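PDB 6I9A: Lys-gingipain W83 from Porphyromonas gingivalis, which cleaves proteins as a cysteine proteinase with a strong preference for lysine in the P1 position and may act as a virulence factor in periodontal disease. Local coordinates for residues L103-V108 / T118-A123; G110-E115 / A335-G340; P281-G286 / E355-L360. All blocks are in the same frame, centred on the assembly; numbering follows the deposited sequence. Where two conformers were deposited one is given.

In the fold
Following the chain from its N terminus, contact 1 comes first: 103-108 and 118-123 close a short excursion that runs from helix 103-106 to strand 117-121. The calcium-binding loop 110-115 lies within this excursion and reaches helix 325-342 in contact 2, a span of more than two hundred residues that crosses contact 1. Contact 3 then joins 281-286, at the inhibitor, to 355-360, where helix 350-356 passes into strand 357-361; it crosses contact 2 and follows contact 1 in series. Contacts 1 and 3 meet twice: Tyr104 OH with Glu355 joins helix 103-106 to helix 350-356, and the backbone bond of Arg120 with Val359 joins the four-stranded parallel sheet to the six-stranded mixed sheet.

Contact 1 of 3, residues L103-V108 / T118-A123; sequences LYYSAV and TFRMSA
Ser106 and Thr118 face each other, the serine methylene against the threonine hydroxyl, with CB of Ser106 3.0 Å from OG1 of Thr118. The threonine sets OG1 beside its own backbone N (chi1 -60°), which points the oxygen at the short helix. Ser106 OG donates to Leu103 O at 2.8 Å, from a position tilted 23° off the carbonyl plane. The same carbonyl oxygen accepts from Ala107 N, so one carbonyl fastens both the end of this turn and its side chain. Small hydroxyl residues suit such a close approach, since each can satisfy its polar group locally.

Two residues further along the strand, Arg120 comes up to Tyr105, which projects from the short helix. Arg120 NH2 lies at the edge of the phenol ring, near its plane, 4.3 Å from Tyr105 CE2. The arginine is extended over its first two torsions and bends at chi3 (-70°), carrying the guanidinium to its main partners: a salt bridge with Asp102, and the carbonyls of Gly84 and Ile89. Tyr105 OH is hydrogen-bonded to Gly91 N.

In this C25 peptidase domain the contact packs the short helix on strand 117-121, at the border of the parallel sheet, and Arg120 touches Phe254, a ligand of the first calcium. Tyr105 packs against helix 56-72 and strand 79-83; the backbone of Arg120 pairs with Val359 and Gly361 of strand 357-361.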
loop_
_atom_site.group_PDB
_atom_site.type_symbol
_atom_site.label_atom_id
_atom_site.label_comp_id
_atom_site.label_asym_id
_atom_site.label_seq_id
_atom_site.Cartn_x
_atom_site.Cartn_y
_atom_site.Cartn_z
ATOM N N LEU A 103 -1.736 -2.884 -14.697
ATOM C CA LEU A 103 -2.076 -4.282 -14.415
ATOM C C LEU A 103 -1.222 -5.259 -15.194
ATOM O O LEU A 103 -0.859 -6.326 -14.637
ATOM C CB LEU A 103 -3.556 -4.531 -14.784
ATOM C CG LEU A 103 -4.032 -5.985 -14.551
ATOM C CD1 LEU A 103 -3.934 -6.422 -13.102
ATOM C CD2 LEU A 103 -5.446 -6.168 -15.059
ATOM N N TYR A 104 -0.952 -4.961 -16.474
ATOM C CA TYR A 104 -0.312 -5.986 -17.313
ATOM C C TYR A 104 1.195 -6.120 -17.060
ATOM O O TYR A 104 1.774 -7.108 -17.504
ATOM C CB TYR A 104 -0.671 -5.742 -18.767
ATOM C CG TYR A 104 -2.168 -5.958 -18.907
ATOM C CD1 TYR A 104 -3.030 -4.881 -19.117
ATOM C CD2 TYR A 104 -2.725 -7.217 -18.704
ATOM C CE1 TYR A 104 -4.416 -5.051 -19.148
ATOM C CE2 TYR A 104 -4.101 -7.406 -18.728
ATOM C CZ TYR A 104 -4.944 -6.321 -18.955
ATOM O OH TYR A 104 -6.306 -6.497 -18.914
ATOM N N TYR A 105 1.781 -5.240 -16.267
ATOM C CA TYR A 105 3.132 -5.533 -15.768
ATOM C C TYR A 105 3.075 -6.649 -14.721
ATOM O O TYR A 105 3.986 -7.479 -14.650
ATOM C CB TYR A 105 3.760 -4.295 -15.113
ATOM C CG TYR A 105 4.039 -3.167 -16.097
ATOM C CD1 TYR A 105 4.785 -3.388 -17.259
ATOM C CD2 TYR A 105 3.556 -1.880 -15.862
ATOM C CE1 TYR A 105 5.027 -2.349 -18.167
ATOM C CE2 TYR A 105 3.786 -0.837 -16.761
ATOM C CZ TYR A 105 4.529 -1.076 -17.913
ATOM O OH TYR A 105 4.746 -0.066 -18.818
ATOM N N SER A 106 2.006 -6.662 -13.906
ATOM C CA SER A 106 1.802 -7.582 -12.762
ATOM C C SER A 106 1.115 -8.884 -13.149
ATOM O O SER A 106 1.302 -9.887 -12.448
ATOM C CB SER A 106 0.987 -6.884 -11.659
ATOM O OG SER A 106 -0.402 -6.734 -11.906
ATOM N N ALA A 107 0.330 -8.889 -14.199
ATOM C CA ALA A 107 -0.483 -10.028 -14.609
ATOM C C ALA A 107 0.346 -10.815 -15.575
ATOM O O ALA A 107 0.462 -10.455 -16.743
ATOM C CB ALA A 107 -1.801 -9.531 -15.223
ATOM N N VAL A 108 0.946 -11.888 -15.073
ATOM C CA VAL A 108 1.949 -12.626 -15.864
ATOM C C VAL A 108 1.336 -13.807 -16.619
ATOM O O VAL A 108 1.601 -13.988 -17.819
ATOM C CB VAL A 108 3.114 -13.082 -14.975
ATOM C CG1 VAL A 108 4.172 -13.823 -15.789
ATOM C CG2 VAL A 108 3.742 -11.908 -14.237
ATOM N N THR A 118 1.676 -4.616 -6.974
ATOM C CA THR A 118 2.313 -3.591 -7.759
ATOM C C THR A 118 1.926 -2.225 -7.303
ATOM O O THR A 118 0.737 -1.938 -7.065
ATOM C CB THR A 118 1.911 -3.816 -9.236
ATOM O OG1 THR A 118 2.368 -5.135 -9.606
ATOM C CG2 THR A 118 2.527 -2.819 -10.186
ATOM N N PHE A 119 2.900 -1.325 -7.244
ATOM C CA PHE A 119 2.647 0.073 -6.911
ATOM C C PHE A 119 3.586 0.911 -7.727
ATOM O O PHE A 119 4.634 0.441 -8.182
ATOM C CB PHE A 119 2.770 0.339 -5.405
ATOM C CG PHE A 119 4.128 -0.031 -4.827
ATOM C CD1 PHE A 119 5.162 0.900 -4.799
ATOM C CD2 PHE A 119 4.339 -1.288 -4.235
ATOM C CE1 PHE A 119 6.371 0.593 -4.202
ATOM C CE2 PHE A 119 5.571 -1.591 -3.680
ATOM C CZ PHE A 119 6.567 -0.650 -3.649
ATOM N N ARG A 120 3.241 2.191 -7.866
ATOM C CA ARG A 120 4.014 3.119 -8.667
ATOM C C ARG A 120 4.384 4.344 -7.863
ATOM O O ARG A 120 3.513 5.092 -7.410
ATOM C CB ARG A 120 3.260 3.506 -9.957
ATOM C CG ARG A 120 3.961 4.580 -10.793
ATOM C CD ARG A 120 3.135 4.989 -11.991
ATOM N NE ARG A 120 3.048 3.952 -13.017
ATOM C CZ ARG A 120 3.663 4.031 -14.199
ATOM N NH1 ARG A 120 4.587 4.988 -14.432
ATOM N NH2 ARG A 120 3.399 3.146 -15.137
ATOM N N MET A 121 5.695 4.553 -7.665
ATOM C CA MET A 121 6.252 5.749 -7.066
ATOM C C MET A 121 6.399 6.725 -8.213
ATOM O O MET A 121 7.456 6.798 -8.856
ATOM C CB MET A 121 7.595 5.417 -6.400
ATOM C CG MET A 121 7.499 4.273 -5.384
ATOM S SD MET A 121 6.965 4.840 -3.763
ATOM C CE MET A 121 8.482 5.306 -3.207
ATOM N N SER A 122 5.321 7.427 -8.557
ATOM C CA SER A 122 5.333 8.318 -9.725
ATOM C C SER A 122 5.909 9.676 -9.357
ATOM O O SER A 122 5.357 10.382 -8.485
ATOM C CB SER A 122 3.915 8.490 -10.275
ATOM O OG SER A 122 4.050 9.385 -11.371
ATOM N N ALA A 123 6.990 10.053 -10.034
ATOM C CA ALA A 123 7.673 11.313 -9.790
ATOM C C ALA A 123 8.106 11.884 -11.114
ATOM O O ALA A 123 8.445 11.119 -12.022
ATOM C CB ALA A 123 8.893 11.075 -8.901
#

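Contact 2 of 3, residues G110-E115 / A335-G340; sequences GDYFPE and AATHAG. With CA (calcium ion), chain G.
The backbones of Phe113 and Thr337 stand well apart, their CA atoms 10.4 Å from each other, and the gap between irregular loop and regular helix is bridged by side chains alone. Phe113 and Thr337 reach across from opposite directions: the far ring atom CZ of Phe113 comes 4.1 Å from the methyl CG2 of Thr337. Placing OG1 beside the backbone N (chi1 -57°) lets the threonine turn its hydroxyl to Asn333 O and Trp354 NE1 while offering the methyl to the aromatic side. The hydroxyl end of Tyr112 approaches that methyl as well, and CE1 of Tyr112 lies over one face of the Phe113 ring, toward its rim.

Behind these rings the loop folds around a calcium ion. Asp111 OD1 binds the metal at 2.4 Å and also accepts from Phe113 N at 3.0 Å, forming an Asx turn; the N-H comes from above the carboxylate plane, 69° out of it. The turn probably helps to bring Phe113 O onto the ion, 2.3 Å away. Glu115, its chain bent at chi2, binds through both carboxylate oxygens, and Asp109 with two waters completes the site.

Phe113 also stacks with His6 and meets Trp354 of helix 350-356 edge-to-face; both Phe113 and Thr337, the latter on helix 325-342, touch Val2 of helix 2-5.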
loop_
_atom_site.group_PDB
_atom_site.type_symbol
_atom_site.label_atom_id
_atom_site.label_comp_id
_atom_site.label_asym_id
_atom_site.label_seq_id
_atom_site.Cartn_x
_atom_site.Cartn_y
_atom_site.Cartn_z
ATOM N N GLY A 110 -2.288 -16.054 -17.805
ATOM C CA GLY A 110 -3.354 -15.612 -18.686
ATOM C C GLY A 110 -4.528 -14.831 -18.141
ATOM O O GLY A 110 -5.309 -14.285 -18.922
ATOM N N ASP A 111 -4.713 -14.874 -16.822
ATOM C CA ASP A 111 -5.923 -14.260 -16.292
ATOM C C ASP A 111 -5.676 -12.779 -15.942
ATOM O O ASP A 111 -4.623 -12.203 -16.269
ATOM C CB ASP A 111 -6.437 -15.102 -15.129
ATOM C CG ASP A 111 -5.599 -15.063 -13.893
ATOM O OD1 ASP A 111 -4.668 -14.172 -13.807
ATOM O OD2 ASP A 111 -5.843 -15.870 -12.982
ATOM N N TYR A 112 -6.664 -12.158 -15.276
ATOM C CA TYR A 112 -6.500 -10.731 -14.956
ATOM C C TYR A 112 -6.095 -10.471 -13.500
ATOM O O TYR A 112 -6.062 -9.314 -13.042
ATOM C CB TYR A 112 -7.728 -9.895 -15.344
ATOM C CG TYR A 112 -9.048 -10.403 -14.799
ATOM C CD1 TYR A 112 -9.283 -10.466 -13.423
ATOM C CD2 TYR A 112 -10.049 -10.850 -15.652
ATOM C CE1 TYR A 112 -10.488 -10.948 -12.910
ATOM C CE2 TYR A 112 -11.262 -11.308 -15.154
ATOM C CZ TYR A 112 -11.472 -11.363 -13.777
ATOM O OH TYR A 112 -12.660 -11.828 -13.251
ATOM N N PHE A 113 -5.779 -11.543 -12.759
ATOM C CA PHE A 113 -5.308 -11.398 -11.402
ATOM C C PHE A 113 -3.801 -11.197 -11.365
ATOM O O PHE A 113 -3.066 -12.019 -11.947
ATOM C CB PHE A 113 -5.644 -12.603 -10.545
ATOM C CG PHE A 113 -7.111 -12.797 -10.290
ATOM C CD1 PHE A 113 -7.743 -12.136 -9.249
ATOM C CD2 PHE A 113 -7.873 -13.605 -11.125
ATOM C CE1 PHE A 113 -9.113 -12.337 -8.997
ATOM C CE2 PHE A 113 -9.238 -13.799 -10.877
ATOM C CZ PHE A 113 -9.849 -13.153 -9.815
ATOM N N PRO A 114 -3.311 -10.169 -10.705
ATOM C CA PRO A 114 -1.854 -9.986 -10.608
ATOM C C PRO A 114 -1.136 -11.133 -9.936
ATOM O O PRO A 114 -1.675 -11.772 -9.009
ATOM C CB PRO A 114 -1.703 -8.733 -9.722
ATOM C CG PRO A 114 -3.014 -8.004 -9.901
ATOM C CD PRO A 114 -4.049 -9.098 -10.006
ATOM N N GLU A 115 0.127 -11.336 -10.336
ATOM C CA GLU A 115 1.064 -12.262 -9.662
ATOM C C GLU A 115 1.847 -11.588 -8.567
ATOM O O GLU A 115 2.435 -12.307 -7.756
ATOM C CB GLU A 115 2.039 -12.850 -10.710
ATOM C CG GLU A 115 1.529 -14.175 -11.297
ATOM C CD GLU A 115 0.140 -14.075 -11.887
ATOM O OE1 GLU A 115 -0.810 -14.540 -11.214
ATOM O OE2 GLU A 115 -0.019 -13.521 -13.002
ATOM N N ALA A 335 -13.572 -8.357 -3.383
ATOM C CA ALA A 335 -14.993 -8.241 -3.049
ATOM C C ALA A 335 -15.811 -7.886 -4.299
ATOM O O ALA A 335 -16.911 -8.444 -4.484
ATOM C CB ALA A 335 -15.170 -7.175 -1.965
ATOM N N ALA A 336 -15.313 -6.962 -5.137
ATOM C CA ALA A 336 -16.047 -6.634 -6.349
ATOM C C ALA A 336 -16.138 -7.871 -7.261
ATOM O O ALA A 336 -17.132 -8.053 -7.979
ATOM C CB ALA A 336 -15.343 -5.494 -7.067
ATOM N N THR A 337 -15.080 -8.726 -7.250
ATOM C CA THR A 337 -15.092 -9.926 -8.070
ATOM C C THR A 337 -16.082 -10.921 -7.484
ATOM O O THR A 337 -16.872 -11.556 -8.236
ATOM C CB THR A 337 -13.666 -10.527 -8.101
ATOM O OG1 THR A 337 -12.752 -9.528 -8.603
ATOM C CG2 THR A 337 -13.588 -11.708 -9.045
ATOM N N HIS A 338 -16.054 -11.129 -6.172
ATOM C CA HIS A 338 -16.948 -12.069 -5.524
ATOM C C HIS A 338 -18.396 -11.693 -5.775
ATOM O O HIS A 338 -19.249 -12.577 -5.994
ATOM C CB HIS A 338 -16.653 -12.114 -4.000
ATOM C CG HIS A 338 -17.376 -13.176 -3.282
ATOM N ND1 HIS A 338 -17.174 -14.500 -3.583
ATOM C CD2 HIS A 338 -18.254 -13.075 -2.260
ATOM C CE1 HIS A 338 -17.924 -15.180 -2.720
ATOM N NE2 HIS A 338 -18.585 -14.345 -1.898
ATOM N N ALA A 339 -18.726 -10.389 -5.753
ATOM C CA ALA A 339 -20.094 -9.927 -6.015
ATOM C C ALA A 339 -20.596 -10.455 -7.354
ATOM O O ALA A 339 -21.722 -10.933 -7.471
ATOM C CB ALA A 339 -20.114 -8.404 -5.967
ATOM N N GLY A 340 -19.732 -10.381 -8.389
ATOM C CA GLY A 340 -20.106 -10.929 -9.696
ATOM C C GLY A 340 -20.295 -12.441 -9.631
ATOM O O GLY A 340 -21.234 -13.003 -10.208
HETATM CA CA CA G . -2.480 -14.007 -12.943
HETATM O O HOH W 1 -3.682 -15.404 -11.424
HETATM O O HOH W 2 -2.280 -12.788 -15.032
#

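Contact 3 of 3, residues P281-G286 / E355-L360; sequences PNSYWG and EAYHVL. With H8E (benzyl-N-[(2S)-1-[[(3S)-7-amino-1-(benzylamino)-1,2-dioxoheptan-3-yl]amino]-5-(2-methyl-2-phenylhydrazinyl)-1,5-dioxopentan-2-yl]carbamate), chain I.
Apolar packing joins Pro281 to Ala356: the proline ring presses on the alanine, with CG 3.5 Å from Ala356 CB and CD equally close to Ala356 CA, closer than carbon atoms normally pack. A compact proline ring and an alanine methyl suit so close an approach. Ser283 CB lies 4.0 Å from Tyr357 OH.

Among the polar groups, Ser283 OG and Tyr357 OH each hydrogen-bond to a different oxygen of Asp288, fixing a carboxylate that also binds the inhibitor. At the helix-to-strand junction His358 ND1 donates to Ala356 O (2.9 Å) from above the carbonyl plane. Strand 357-361 runs antiparallel to 273-279 at the border of the mixed sheet of this clan CD peptidase, whose nucleophile Cys249 lies near Ser283.

Toward the inhibitor, Ser283 O accepts from H8E NBG at 2.9 Å, and Trp285 N donates to H8E OAD at 3.0 Å, so the backbone holds the amide N-H of the lysine-like residue and the carbamate carbonyl. The lysine-like chain crosses one face of the Trp285 indole, CAY 3.4 Å above its plane, in keeping with the preference for Lys at P1. H8E CA sits over a face of the Tyr284 ring.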
loop_
_atom_site.group_PDB
_atom_site.type_symbol
_atom_site.label_atom_id
_atom_site.label_comp_id
_atom_site.label_asym_id
_atom_site.label_seq_id
_atom_site.Cartn_x
_atom_site.Cartn_y
_atom_site.Cartn_z
ATOM N N PRO A 281 -9.626 4.925 -14.463
ATOM C CA PRO A 281 -10.847 5.274 -15.219
ATOM C C PRO A 281 -11.947 5.665 -14.227
ATOM O O PRO A 281 -11.737 5.804 -12.998
ATOM C CB PRO A 281 -11.185 3.969 -15.902
ATOM C CG PRO A 281 -10.890 2.929 -14.812
ATOM C CD PRO A 281 -9.562 3.460 -14.246
ATOM N N ASN A 282 -13.169 5.790 -14.718
ATOM C CA ASN A 282 -14.308 5.977 -13.820
ATOM C C ASN A 282 -14.430 4.806 -12.876
ATOM O O ASN A 282 -14.143 3.658 -13.264
ATOM C CB ASN A 282 -15.607 6.070 -14.654
ATOM C CG ASN A 282 -15.644 7.304 -15.527
ATOM O OD1 ASN A 282 -14.873 8.240 -15.360
ATOM N ND2 ASN A 282 -16.590 7.340 -16.472
ATOM N N SER A 283 -14.874 5.050 -11.662
ATOM C CA SER A 283 -15.273 3.962 -10.775
ATOM C C SER A 283 -16.794 3.933 -10.736
ATOM O O SER A 283 -17.432 4.849 -11.280
ATOM C CB SER A 283 -14.641 4.043 -9.380
ATOM O OG SER A 283 -15.263 5.065 -8.616
ATOM N N TYR A 284 -17.374 2.891 -10.130
ATOM C CA TYR A 284 -18.824 2.732 -10.172
ATOM C C TYR A 284 -19.379 2.554 -8.800
ATOM O O TYR A 284 -18.759 1.957 -7.912
ATOM C CB TYR A 284 -19.200 1.510 -11.054
ATOM C CG TYR A 284 -19.015 1.827 -12.514
ATOM C CD1 TYR A 284 -17.749 1.814 -13.108
ATOM C CD2 TYR A 284 -20.099 2.222 -13.296
ATOM C CE1 TYR A 284 -17.574 2.231 -14.421
ATOM C CE2 TYR A 284 -19.937 2.630 -14.614
ATOM C CZ TYR A 284 -18.686 2.600 -15.177
ATOM O OH TYR A 284 -18.610 2.965 -16.503
ATOM N N TRP A 285 -20.607 3.071 -8.609
ATOM C CA TRP A 285 -21.200 3.021 -7.272
ATOM C C TRP A 285 -21.349 1.611 -6.749
ATOM O O TRP A 285 -21.111 1.376 -5.556
ATOM C CB TRP A 285 -22.559 3.740 -7.301
ATOM C CG TRP A 285 -22.449 5.239 -7.284
ATOM C CD1 TRP A 285 -22.558 6.079 -8.351
ATOM C CD2 TRP A 285 -22.134 6.074 -6.145
ATOM N NE1 TRP A 285 -22.370 7.392 -7.950
ATOM C CE2 TRP A 285 -22.107 7.412 -6.612
ATOM C CE3 TRP A 285 -21.894 5.820 -4.782
ATOM C CZ2 TRP A 285 -21.864 8.489 -5.773
ATOM C CZ3 TRP A 285 -21.665 6.901 -3.937
ATOM C CH2 TRP A 285 -21.637 8.213 -4.444
ATOM N N GLY A 286 -21.831 0.666 -7.569
ATOM C CA GLY A 286 -22.051 -0.684 -7.048
ATOM C C GLY A 286 -20.781 -1.406 -6.669
ATOM O O GLY A 286 -20.581 -1.811 -5.527
ATOM N N GLU A 355 -8.078 -3.706 -13.691
ATOM C CA GLU A 355 -7.368 -2.726 -14.507
ATOM C C GLU A 355 -7.444 -1.298 -13.929
ATOM O O GLU A 355 -6.597 -0.457 -14.260
ATOM C CB GLU A 355 -7.969 -2.672 -15.913
ATOM C CG GLU A 355 -7.664 -3.863 -16.813
ATOM C CD GLU A 355 -8.227 -3.713 -18.209
ATOM O OE1 GLU A 355 -9.148 -2.890 -18.425
ATOM O OE2 GLU A 355 -7.716 -4.413 -19.108
ATOM N N ALA A 356 -8.506 -0.997 -13.182
ATOM C CA ALA A 356 -8.808 0.372 -12.783
ATOM C C ALA A 356 -8.000 0.876 -11.580
ATOM O O ALA A 356 -7.440 1.967 -11.608
ATOM C CB ALA A 356 -10.299 0.489 -12.443
ATOM N N TYR A 357 -8.032 0.101 -10.479
ATOM C CA TYR A 357 -7.455 0.576 -9.215
ATOM C C TYR A 357 -5.954 0.457 -9.198
ATOM O O TYR A 357 -5.370 -0.543 -9.694
ATOM C CB TYR A 357 -8.122 -0.117 -8.037
ATOM C CG TYR A 357 -9.344 0.646 -7.539
ATOM C CD1 TYR A 357 -10.613 0.438 -8.096
ATOM C CD2 TYR A 357 -9.222 1.634 -6.569
ATOM C CE1 TYR A 357 -11.714 1.176 -7.665
ATOM C CE2 TYR A 357 -10.325 2.349 -6.124
ATOM C CZ TYR A 357 -11.568 2.108 -6.665
ATOM O OH TYR A 357 -12.627 2.832 -6.163
ATOM N N HIS A 358 -5.309 1.474 -8.640
ATOM C CA HIS A 358 -3.853 1.515 -8.525
ATOM C C HIS A 358 -3.444 2.023 -7.181
ATOM O O HIS A 358 -4.154 2.813 -6.558
ATOM C CB HIS A 358 -3.294 2.495 -9.591
ATOM C CG HIS A 358 -3.382 1.962 -10.996
ATOM N ND1 HIS A 358 -4.561 1.959 -11.695
ATOM C CD2 HIS A 358 -2.426 1.368 -11.762
ATOM C CE1 HIS A 358 -4.294 1.372 -12.871
ATOM N NE2 HIS A 358 -3.018 0.994 -12.949
ATOM N N VAL A 359 -2.202 1.637 -6.806
ATOM C CA VAL A 359 -1.486 2.278 -5.724
ATOM C C VAL A 359 -0.456 3.242 -6.342
ATOM O O VAL A 359 0.389 2.814 -7.153
ATOM C CB VAL A 359 -0.761 1.278 -4.808
ATOM C CG1 VAL A 359 0.019 2.049 -3.718
ATOM C CG2 VAL A 359 -1.744 0.289 -4.140
ATOM N N LEU A 360 -0.502 4.499 -5.899
ATOM C CA LEU A 360 0.536 5.516 -6.156
ATOM C C LEU A 360 1.219 5.778 -4.808
ATOM O O LEU A 360 0.573 5.786 -3.750
ATOM C CB LEU A 360 -0.064 6.794 -6.740
ATOM C CG LEU A 360 -0.580 6.591 -8.176
ATOM C CD1 LEU A 360 -1.615 7.651 -8.560
ATOM C CD2 LEU A 360 0.602 6.627 -9.164
HETATM C CAQ H8E I . -16.321 14.832 -12.185
HETATM C CAK H8E I . -16.239 16.136 -11.652
HETATM C CAH H8E I . -17.283 16.638 -10.874
HETATM C CAL H8E I . -18.425 15.883 -10.625
HETATM C CAR H8E I . -18.485 14.612 -11.178
HETATM C CBO H8E I . -17.453 14.049 -11.915
HETATM C CBA H8E I . -17.639 12.765 -12.468
HETATM N NBE H8E I . -17.252 11.679 -11.551
HETATM C CBL H8E I . -17.874 10.468 -11.536
HETATM O OAE H8E I . -18.882 10.250 -12.221
HETATM C CBN H8E I . -17.262 9.411 -10.622
HETATM O OAG H8E I . -16.513 9.895 -9.718
HETATM C CBS H8E I . -18.326 8.375 -10.141
HETATM C CBB H8E I . -17.903 7.617 -8.878
HETATM C CAY H8E I . -18.998 6.691 -8.343
HETATM C CAX H8E I . -18.542 5.726 -7.243
HETATM C CAW H8E I . -18.289 6.436 -5.920
HETATM N NAB H8E I . -17.884 5.429 -4.894
HETATM N NBG H8E I . -18.719 7.422 -11.187
HETATM C C H8E I . -19.948 7.247 -11.672
HETATM O O H8E I . -20.940 7.892 -11.358
HETATM C CA H8E I . -19.988 6.264 -12.835
HETATM N N H8E I . -21.311 5.676 -13.024
HETATM C CBK H8E I . -21.859 4.815 -12.131
HETATM O OAD H8E I . -21.287 4.605 -11.052
HETATM O OBI H8E I . -22.966 4.282 -12.489
HETATM C CBD H8E I . -23.680 3.406 -11.542
HETATM C CBP H8E I . -25.026 3.095 -12.024
HETATM C CAS H8E I . -25.319 1.898 -12.678
HETATM C CAM H8E I . -26.629 1.565 -13.139
HETATM C CAI H8E I . -27.610 2.556 -12.960
HETATM C CAN H8E I . -27.298 3.772 -12.371
HETATM C CAT H8E I . -26.029 4.058 -11.897
HETATM C CB H8E I . -19.576 6.987 -14.128
HETATM C CG H8E I . -20.500 8.182 -14.484
HETATM C CD H8E I . -19.864 9.070 -15.512
HETATM O OE1 H8E I . -19.939 8.794 -16.710
HETATM N NE2 H8E I . -19.185 10.096 -14.967
HETATM N NBT H8E I . -18.380 10.956 -15.731
HETATM C CAA H8E I . -16.950 10.902 -15.324
HETATM C CBQ H8E I . -19.016 12.174 -16.121
HETATM C CAU H8E I . -18.285 13.344 -16.378
HETATM C CAO H8E I . -18.932 14.498 -16.813
HETATM C CAJ H8E I . -20.310 14.501 -16.985
HETATM C CAP H8E I . -21.054 13.366 -16.695
HETATM C CAV H8E I . -20.408 12.198 -16.285
#